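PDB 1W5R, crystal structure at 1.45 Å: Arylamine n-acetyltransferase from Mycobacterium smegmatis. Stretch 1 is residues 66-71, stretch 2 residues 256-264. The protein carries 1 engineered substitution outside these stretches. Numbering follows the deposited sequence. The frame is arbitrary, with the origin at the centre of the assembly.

Stretch 1 (66-71) DRRRGG
Stretch 2 256-264: FGIDLGDLA

A single carboxylate can tie together two arginines when each of its oxygens faces a different guanidinium, and the contact between residues 66-71 and 256-264 of this arylamine N-acetyltransferase is a compact example. Asp 262 sits at the centre. Its CA-to-CB bond points toward the other stretch, and with chi1 at 162° (t) and chi2 at -60° it divides its two oxygens between Arg 67 and Arg 69. Arg 67 NE donates to Asp 262 OD2 at 2.7 Å, with an N-H...acceptor angle of 157°, and Arg 67 NH2 donates to the same OD2 at 3.0 Å and 136°. The oxygen lies at the guanidinium edge, near its plane, where both N-H groups can converge on it. The second salt bridge joins Arg 69 NH2 to Asp 262 OD1, also at 2.7 Å, but its hydrogen bond is weak, bent to 127°; short separation and good alignment need not coincide.

The arginines reach this carboxylate by different routes. Arg 67 leaves its backbone sideways and brings its end nearer through chi1 -54° (m), chi2 -166° (t) and an off-well chi3 of -25°, with chi4 at -107°. Arg 69 starts away from the partner and folds back through three m torsions (-71°, -76°, -52°) and a chi4 of -83°. Its buried guanidinium has further hydrogen bonds elsewhere in the structure.

The backbones run in roughly opposite directions, so that the CA pairs descend in one stretch as they rise in the other: CA of Arg 67 lies 7.1 Å from CA of Asp 262, CA of Arg 68 6.2 Å from CA of Asp 259, and CA of Arg 69 5.4 Å from CA of Ile 258. In both stretches the first residue to leave helical phi/psi after a helix has positive phi, Arg 68 at 55/40 and Gly 257 at 70/28; the latter conformation by itself favours glycine. Arg 69 then extends at -99/164, and Ile 258 at -98/128. Further on, Gly 261 and Asp 262 form a short 3-10 segment. Gly 261 N donates to Asp 259 OD1 at 3.0 Å, and Leu 263 N to Leu 260 O at 2.8 Å, bracing the turn that carries the carboxylate.

Apolar packing completes the contact, which buries 345 Å² in all. Leu 263 (m, t) places CD1 over one face of the Arg 69 guanidinium, while its CD2 lies 3.7 Å from Arg 69 NH2. Ile 258 (m, t) brings CG2 to 4.1 Å from Arg 69 CD, pairing methyl with methylene.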

# COMPACT_ATOMS: atom_id res chain seq x y z
N ASP A 66 2.42 -17.11 26.29
CA ASP A 66 1.43 -18.19 26.39
C ASP A 66 0.11 -17.89 25.70
O ASP A 66 -0.53 -18.79 25.16
CB ASP A 66 1.16 -18.57 27.85
CG ASP A 66 2.41 -19.07 28.57
OD1 ASP A 66 3.40 -19.46 27.91
OD2 ASP A 66 2.40 -19.07 29.82
N ARG A 67 -0.31 -16.63 25.73
CA ARG A 67 -1.61 -16.25 25.14
C ARG A 67 -1.51 -15.69 23.73
O ARG A 67 -2.53 -15.33 23.13
CB ARG A 67 -2.39 -15.30 26.07
CG ARG A 67 -2.57 -15.85 27.49
CD ARG A 67 -3.62 -15.13 28.35
NE ARG A 67 -3.86 -13.75 27.98
CZ ARG A 67 -3.45 -12.69 28.66
NH1 ARG A 67 -2.76 -12.83 29.79
NH2 ARG A 67 -3.74 -11.48 28.21
N ARG A 68 -0.29 -15.60 23.20
CA ARG A 68 -0.04 -15.16 21.82
C ARG A 68 -0.67 -13.79 21.53
O ARG A 68 -1.24 -13.53 20.47
CB ARG A 68 -0.46 -16.24 20.81
CG ARG A 68 0.36 -17.53 20.97
CD ARG A 68 -0.19 -18.66 20.11
NE ARG A 68 0.53 -19.92 20.34
CZ ARG A 68 0.19 -21.10 19.82
NH1 ARG A 68 -0.87 -21.21 19.03
NH2 ARG A 68 0.92 -22.17 20.11
N ARG A 69 -0.55 -12.93 22.53
CA ARG A 69 -0.88 -11.52 22.41
C ARG A 69 0.42 -10.77 22.19
O ARG A 69 1.49 -11.32 22.43
CB ARG A 69 -1.51 -11.05 23.73
CG ARG A 69 -2.93 -11.60 23.98
CD ARG A 69 -4.00 -10.91 23.14
NE ARG A 69 -3.93 -9.47 23.29
CZ ARG A 69 -4.49 -8.77 24.28
NH1 ARG A 69 -4.33 -7.45 24.32
NH2 ARG A 69 -5.21 -9.37 25.24
N GLY A 70 0.32 -9.52 21.74
CA GLY A 70 1.48 -8.64 21.81
C GLY A 70 1.37 -7.78 23.06
O GLY A 70 0.64 -8.09 24.01
N GLY A 71 2.10 -6.68 23.06
CA GLY A 71 2.00 -5.73 24.16
C GLY A 71 2.63 -4.43 23.75
O GLY A 71 3.01 -4.26 22.58
N PHE A 256 -1.09 -9.35 11.74
CA PHE A 256 -0.27 -9.14 12.93
C PHE A 256 -0.19 -10.35 13.87
O PHE A 256 0.58 -10.35 14.84
CB PHE A 256 -0.73 -7.88 13.68
CG PHE A 256 -0.42 -6.60 12.95
CD1 PHE A 256 -1.44 -5.89 12.31
CD2 PHE A 256 0.88 -6.11 12.90
CE1 PHE A 256 -1.15 -4.68 11.64
CE2 PHE A 256 1.17 -4.93 12.23
CZ PHE A 256 0.16 -4.20 11.61
N GLY A 257 -0.97 -11.39 13.59
CA GLY A 257 -0.87 -12.65 14.32
C GLY A 257 -1.36 -12.62 15.76
O GLY A 257 -0.89 -13.40 16.60
N ILE A 258 -2.31 -11.73 16.06
CA ILE A 258 -2.85 -11.59 17.42
C ILE A 258 -4.15 -12.37 17.56
O ILE A 258 -5.09 -12.20 16.77
CB ILE A 258 -3.07 -10.10 17.81
CG1 ILE A 258 -1.74 -9.34 17.80
CG2 ILE A 258 -3.76 -10.00 19.19
CD1 ILE A 258 -1.90 -7.82 17.80
N ASP A 259 -4.20 -13.22 18.58
CA ASP A 259 -5.39 -14.01 18.90
C ASP A 259 -6.39 -13.18 19.71
O ASP A 259 -6.17 -12.90 20.89
CB ASP A 259 -4.98 -15.27 19.68
CG ASP A 259 -6.18 -16.10 20.14
OD1 ASP A 259 -7.27 -15.99 19.54
OD2 ASP A 259 -6.01 -16.88 21.11
N LEU A 260 -7.49 -12.79 19.06
CA LEU A 260 -8.55 -11.98 19.71
C LEU A 260 -9.54 -12.82 20.53
O LEU A 260 -10.36 -12.26 21.27
CB LEU A 260 -9.29 -11.13 18.68
CG LEU A 260 -8.54 -9.98 17.99
CD1 LEU A 260 -9.43 -9.35 16.93
CD2 LEU A 260 -8.08 -8.92 18.98
N GLY A 261 -9.48 -14.14 20.38
CA GLY A 261 -10.21 -15.05 21.26
C GLY A 261 -9.92 -14.77 22.72
O GLY A 261 -10.79 -14.92 23.58
N ASP A 262 -8.68 -14.34 22.99
CA ASP A 262 -8.24 -13.84 24.31
C ASP A 262 -9.18 -12.78 24.90
O ASP A 262 -9.31 -12.67 26.12
CB ASP A 262 -6.79 -13.32 24.18
CG ASP A 262 -6.36 -12.40 25.34
OD1 ASP A 262 -6.99 -11.35 25.56
OD2 ASP A 262 -5.36 -12.70 26.01
N LEU A 263 -9.83 -12.00 24.03
CA LEU A 263 -10.65 -10.86 24.45
C LEU A 263 -12.16 -11.08 24.26
O LEU A 263 -12.91 -10.13 24.00
CB LEU A 263 -10.19 -9.59 23.74
CG LEU A 263 -8.79 -9.07 24.10
CD1 LEU A 263 -8.25 -8.17 22.99
CD2 LEU A 263 -8.77 -8.36 25.46
N ALA A 264 -12.60 -12.33 24.41
CA ALA A 264 -14.01 -12.70 24.25
C ALA A 264 -14.94 -11.88 25.14
O ALA A 264 -14.68 -11.69 26.33
CB ALA A 264 -14.19 -14.19 24.52